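Local coordinates for galactose mutarotase-like protein (Clostridium acetobutylicum, PDB 3OS7), which is probably an aldose 1-epimerase-like enzyme that binds carbohydrate and interconverts the anomers of a sugar such as galactose, at residues Cys201-Ile207 with Tyr233-Ala239; Val240-Pro244 with Ile288-Gly293. Residue numbers count along the deposited sequence, not the author numbering.

Contact 1 (Cys201-Ile207 with Tyr233-Ala239)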
loop_
_atom_site.group_PDB
_atom_site.type_symbol
_atom_site.label_atom_id
_atom_site.label_comp_id
_atom_site.label_asym_id
_atom_site.label_seq_id
_atom_site.Cartn_x
_atom_site.Cartn_y
_atom_site.Cartn_z
ATOM N N CYS A 201 10.716 12.218 -13.786
ATOM C CA CYS A 201 9.764 12.126 -12.683
ATOM C C CYS A 201 10.355 12.587 -11.359
ATOM O O CYS A 201 11.451 12.176 -10.996
ATOM C CB CYS A 201 9.250 10.716 -12.529
ATOM S SG CYS A 201 8.196 10.219 -13.911
ATOM N N ARG A 202 9.588 13.411 -10.634
ATOM C CA ARG A 202 9.967 13.851 -9.292
ATOM C C ARG A 202 8.933 13.369 -8.290
ATOM O O ARG A 202 7.733 13.471 -8.549
ATOM C CB ARG A 202 10.019 15.357 -9.205
ATOM C CG ARG A 202 10.912 16.030 -10.225
ATOM C CD ARG A 202 12.337 15.860 -9.860
ATOM N NE ARG A 202 13.175 16.880 -10.477
ATOM C CZ ARG A 202 14.359 17.250 -10.002
ATOM N NH1 ARG A 202 14.854 16.680 -8.891
ATOM N NH2 ARG A 202 15.047 18.209 -10.624
ATOM N N VAL A 203 9.399 12.876 -7.151
ATOM C CA VAL A 203 8.505 12.403 -6.082
ATOM C C VAL A 203 8.475 13.395 -4.896
ATOM O O VAL A 203 9.516 13.781 -4.386
ATOM C CB VAL A 203 8.875 10.995 -5.584
ATOM C CG1 VAL A 203 7.969 10.611 -4.404
ATOM C CG2 VAL A 203 8.669 9.964 -6.728
ATOM N N LYS A 204 7.267 13.820 -4.505
ATOM C CA LYS A 204 7.062 14.619 -3.281
ATOM C C LYS A 204 6.293 13.783 -2.284
ATOM O O LYS A 204 5.474 12.964 -2.670
ATOM C CB LYS A 204 6.277 15.893 -3.582
ATOM C CG LYS A 204 7.010 16.824 -4.550
ATOM C CD LYS A 204 6.096 17.916 -5.086
ATOM C CE LYS A 204 6.881 18.877 -5.956
ATOM N NZ LYS A 204 6.061 20.044 -6.352
ATOM N N ILE A 205 6.605 13.949 -1.018
ATOM C CA ILE A 205 5.973 13.206 0.064
ATOM C C ILE A 205 5.852 14.144 1.257
ATOM O O ILE A 205 6.806 14.840 1.587
ATOM C CB ILE A 205 6.804 11.982 0.527
ATOM C CG1 ILE A 205 7.163 11.054 -0.635
ATOM C CG2 ILE A 205 6.031 11.188 1.615
ATOM C CD1 ILE A 205 8.194 9.949 -0.242
ATOM N N SER A 206 4.714 14.098 1.956
ATOM C CA SER A 206 4.475 15.014 3.092
ATOM C C SER A 206 5.140 14.478 4.365
ATOM O O SER A 206 4.471 14.083 5.310
ATOM C CB SER A 206 2.963 15.236 3.279
ATOM O OG SER A 206 2.267 14.027 3.524
ATOM N N ILE A 207 6.473 14.457 4.357
ATOM C CA ILE A 207 7.239 13.881 5.431
ATOM C C ILE A 207 7.349 14.834 6.606
ATOM O O ILE A 207 7.356 16.051 6.429
ATOM C CB ILE A 207 8.647 13.449 4.969
ATOM C CG1 ILE A 207 9.462 14.639 4.434
ATOM C CG2 ILE A 207 8.535 12.330 3.927
ATOM C CD1 ILE A 207 10.980 14.341 4.177
ATOM N N TYR A 233 11.704 16.257 -0.846
ATOM C CA TYR A 233 10.366 15.671 -0.799
ATOM C C TYR A 233 9.283 16.718 -0.508
ATOM O O TYR A 233 8.146 16.523 -0.897
ATOM C CB TYR A 233 10.267 14.515 0.196
ATOM C CG TYR A 233 10.993 13.257 -0.198
ATOM C CD1 TYR A 233 10.629 12.540 -1.339
ATOM C CD2 TYR A 233 12.014 12.751 0.599
ATOM C CE1 TYR A 233 11.278 11.380 -1.676
ATOM C CE2 TYR A 233 12.679 11.580 0.251
ATOM C CZ TYR A 233 12.298 10.906 -0.876
ATOM O OH TYR A 233 12.926 9.739 -1.242
ATOM N N LEU A 234 9.643 17.791 0.207
ATOM C CA LEU A 234 8.717 18.859 0.582
ATOM C C LEU A 234 8.789 20.086 -0.336
ATOM O O LEU A 234 7.983 21.020 -0.185
ATOM C CB LEU A 234 9.000 19.305 1.994
ATOM C CG LEU A 234 8.738 18.299 3.109
ATOM C CD1 LEU A 234 9.403 18.807 4.447
ATOM C CD2 LEU A 234 7.247 18.005 3.267
ATOM N N GLU A 235 9.731 20.086 -1.269
ATOM C CA GLU A 235 9.934 21.261 -2.140
ATOM C C GLU A 235 9.797 20.874 -3.595
ATOM O O GLU A 235 8.681 20.739 -4.042
ATOM C CB GLU A 235 11.240 21.979 -1.822
ATOM C CG GLU A 235 11.207 22.680 -0.444
ATOM C CD GLU A 235 10.065 23.693 -0.268
ATOM O OE1 GLU A 235 9.733 24.431 -1.223
ATOM O OE2 GLU A 235 9.507 23.765 0.851
ATOM N N ASN A 236 10.867 20.666 -4.350
ATOM C CA ASN A 236 10.705 20.404 -5.768
ATOM C C ASN A 236 10.606 18.929 -6.157
ATOM O O ASN A 236 10.346 18.616 -7.302
ATOM C CB ASN A 236 11.796 21.103 -6.571
ATOM C CG ASN A 236 11.652 22.623 -6.556
ATOM O OD1 ASN A 236 12.568 23.319 -6.177
ATOM N ND2 ASN A 236 10.483 23.125 -6.957
ATOM N N GLY A 237 10.785 18.031 -5.196
ATOM C CA GLY A 237 10.642 16.608 -5.452
ATOM C C GLY A 237 11.975 15.924 -5.686
ATOM O O GLY A 237 12.925 16.536 -6.190
ATOM N N VAL A 238 12.043 14.644 -5.299
ATOM C CA VAL A 238 13.239 13.822 -5.429
ATOM C C VAL A 238 13.207 13.093 -6.793
ATOM O O VAL A 238 12.186 12.543 -7.179
ATOM C CB VAL A 238 13.338 12.826 -4.273
ATOM C CG1 VAL A 238 14.407 11.775 -4.538
ATOM C CG2 VAL A 238 13.631 13.569 -2.936
ATOM N N ALA A 239 14.334 13.106 -7.515
ATOM C CA ALA A 239 14.470 12.351 -8.786
ATOM C C ALA A 239 14.697 10.911 -8.385
ATOM O O ALA A 239 15.821 10.473 -8.164
ATOM C CB ALA A 239 15.649 12.885 -9.628
HETATM O O HOH W 1 6.078 21.150 -3.476
HETATM O O HOH W 2 7.589 21.888 -7.613
#
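The loop Tyr-233 to Ala-239 lies along the edge of strand 201-213, in the beta-rich fold of the galactose mutarotase family. Tyr-233 anchors its start. Its O accepts a hydrogen bond from Ile-205 N (3.0 Å), and its ring turns inward. Ile-205 CD1 sits over one face of that ring in a CH-pi contact, 4.1 Å from the centroid. Leu-234 packs on Ile-207, with CG 4.0 Å from Ile-207 CG1. Next come two water bridges. Lys-204 NZ donates to one water that donates to Glu-235 O, and to another that accepts from Asn-236 ND2. The same amine forms a salt bridge with Glu-267 of strand 263-268. Gly-237 faces the strand closely: a CB here would lie 2.8 Å from Arg-202 CB. Its O takes only a weak bond from Arg-202 NH1 (3.3 Å). Val-238 makes a single antiparallel bridge with Val-203. Both N-to-O hydrogen bonds, Val-203 N to Val-238 O and Val-238 N to Val-203 O, are 2.8 Å. Last, Ala-239 CB lies 3.9 Å from Arg-202 NH1. The loop is thus fixed mainly by backbone bonds, with an apolar inner side around Tyr-233 and a hydrated, charged outer side at Lys-204.

Contact 2 (Val240-Pro244 with Ile288-Gly293)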
loop_
_atom_site.group_PDB
_atom_site.type_symbol
_atom_site.label_atom_id
_atom_site.label_comp_id
_atom_site.label_asym_id
_atom_site.label_seq_id
_atom_site.Cartn_x
_atom_site.Cartn_y
_atom_site.Cartn_z
ATOM N N VAL A 240 13.605 10.183 -8.253
ATOM C CA VAL A 240 13.605 8.874 -7.616
ATOM C C VAL A 240 14.409 7.835 -8.393
ATOM O O VAL A 240 14.859 6.872 -7.823
ATOM C CB VAL A 240 12.151 8.387 -7.385
ATOM C CG1 VAL A 240 11.401 8.244 -8.704
ATOM C CG2 VAL A 240 12.102 7.096 -6.619
ATOM N N ALA A 241 14.597 8.050 -9.681
ATOM C CA ALA A 241 15.311 7.062 -10.493
ATOM C C ALA A 241 16.828 7.238 -10.485
ATOM O O ALA A 241 17.522 6.451 -11.100
ATOM C CB ALA A 241 14.798 7.098 -11.911
ATOM N N SER A 242 17.358 8.232 -9.781
ATOM C CA SER A 242 18.786 8.541 -9.927
ATOM C C SER A 242 19.703 7.635 -9.107
ATOM O O SER A 242 20.842 7.427 -9.479
ATOM C CB SER A 242 19.071 10.024 -9.647
ATOM O OG SER A 242 18.539 10.419 -8.404
ATOM N N HIS A 243 19.220 7.063 -8.015
ATOM C CA HIS A 243 20.056 6.192 -7.194
ATOM C C HIS A 243 19.185 5.353 -6.262
ATOM O O HIS A 243 18.005 5.632 -6.154
ATOM C CB HIS A 243 21.044 7.051 -6.374
ATOM C CG HIS A 243 20.368 8.072 -5.516
ATOM N ND1 HIS A 243 19.839 7.774 -4.279
ATOM C CD2 HIS A 243 20.103 9.382 -5.733
ATOM C CE1 HIS A 243 19.276 8.856 -3.770
ATOM N NE2 HIS A 243 19.423 9.848 -4.632
ATOM N N PRO A 244 19.766 4.348 -5.575
ATOM C CA PRO A 244 18.952 3.531 -4.676
ATOM C C PRO A 244 18.426 4.357 -3.497
ATOM O O PRO A 244 19.143 5.187 -2.928
ATOM C CB PRO A 244 19.919 2.456 -4.190
ATOM C CG PRO A 244 20.900 2.323 -5.309
ATOM C CD PRO A 244 21.097 3.743 -5.788
ATOM N N ILE A 288 9.666 4.541 1.453
ATOM C CA ILE A 288 9.877 4.690 0.031
ATOM C C ILE A 288 11.053 3.771 -0.309
ATOM O O ILE A 288 12.094 3.809 0.346
ATOM C CB ILE A 288 10.114 6.142 -0.433
ATOM C CG1 ILE A 288 10.411 6.163 -1.946
ATOM C CG2 ILE A 288 11.211 6.876 0.408
ATOM C CD1 ILE A 288 10.393 7.508 -2.581
ATOM N N TRP A 289 10.867 2.944 -1.324
ATOM C CA TRP A 289 11.858 1.974 -1.749
ATOM C C TRP A 289 11.754 1.858 -3.263
ATOM O O TRP A 289 10.684 1.532 -3.768
ATOM C CB TRP A 289 11.587 0.627 -1.095
ATOM C CG TRP A 289 12.422 -0.511 -1.623
ATOM C CD1 TRP A 289 13.737 -0.755 -1.364
ATOM C CD2 TRP A 289 11.972 -1.587 -2.477
ATOM N NE1 TRP A 289 14.140 -1.912 -2.011
ATOM C CE2 TRP A 289 13.071 -2.437 -2.692
ATOM C CE3 TRP A 289 10.747 -1.894 -3.101
ATOM C CZ2 TRP A 289 12.983 -3.584 -3.496
ATOM C CZ3 TRP A 289 10.667 -3.026 -3.895
ATOM C CH2 TRP A 289 11.779 -3.849 -4.089
ATOM N N ASN A 290 12.839 2.138 -3.976
ATOM C CA ASN A 290 12.770 2.149 -5.441
ATOM C C ASN A 290 13.490 0.968 -6.124
ATOM O O ASN A 290 13.746 1.056 -7.310
ATOM C CB ASN A 290 13.295 3.467 -6.000
ATOM C CG ASN A 290 14.790 3.661 -5.749
ATOM O OD1 ASN A 290 15.424 2.844 -5.072
ATOM N ND2 ASN A 290 15.355 4.757 -6.284
ATOM N N ASP A 291 13.816 -0.090 -5.365
ATOM C CA ASP A 291 14.431 -1.296 -5.907
ATOM C C ASP A 291 15.657 -0.953 -6.773
ATOM O O ASP A 291 15.741 -1.377 -7.908
ATOM C CB ASP A 291 13.393 -2.089 -6.717
ATOM C CG ASP A 291 13.796 -3.557 -6.943
ATOM O OD1 ASP A 291 14.909 -3.956 -6.532
ATOM O OD2 ASP A 291 12.989 -4.319 -7.539
HETATM N N MSE A 292 16.562 -0.146 -6.205
HETATM C CA MSE A 292 17.792 0.352 -6.837
HETATM C C MSE A 292 17.595 1.514 -7.821
HETATM O O MSE A 292 18.568 2.151 -8.188
HETATM C CB MSE A 292 18.599 -0.772 -7.509
HETATM C CG MSE A 292 18.907 -1.967 -6.643
HETATM SE SE MSE A 292 19.728 -1.503 -4.933
HETATM C CE MSE A 292 21.551 -1.098 -5.539
ATOM N N GLY A 293 16.350 1.805 -8.207
ATOM C CA GLY A 293 16.011 2.923 -9.087
ATOM C C GLY A 293 16.221 2.678 -10.576
ATOM O O GLY A 293 16.148 3.600 -11.386
HETATM O O HOH W 3 19.334 4.177 -9.961
#
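Asn-290 ND2 donates two hydrogen bonds to the opposite loop, to Val-240 O (2.7 Å) and His-243 O (2.8 Å). Asn-290 also opens a beta turn close to type I', closed by Gly-293 N bonding to Asn-290 O at 2.9 Å. This turn follows strand 285-289 and starts the connection to its antiparallel partner, strand 297-303. The amide oxygen of Asn-290 accepts from Ile-245 N, so both ends of the side chain are used. One amide thereby holds the curled loop 240-244 against the turn. A water donates to both Ala-241 O and Met-292 O and adds a second link. Gly-293 comes close to the loop: a CB there would clash with Asn-290 ND2 and sit tight on His-243 O. His-243 points away and bonds through NE2 to Glu-229. Its ND1 donates to Pro-244 O. Packing is light. Val-240 CG2 approaches Ile-288 CD1 at 4.4 Å on the buried side. On the exposed side, CE of Met-292, a selenomethionine, lies 3.5 Å from Pro-244 CG.

How the contacts relate
The contacts follow each other along the chain. The loop of contact 1 runs straight from Ala-239 into Val-240 of contact 2, and Ala-239 O accepts a hydrogen bond from Ser-242 OG across that junction. Their centres are about 13 Å apart, and both contacts reach the same antiparallel sheet. There, strand 246-256 pairs with both 201-213 and 285-289. Side-chain packing joins the two contacts: Tyr-233 OH lies 3.6 Å from Ile-288 CD1, Val-203 CG2 3.8 Å from Val-240 CG1, and Ile-205 CD1 4.0 Å from Ile-288 CD1. One long loop is therefore fastened at two places. No sugar or other ligand lies in either contact; both are structural packing on the sheet.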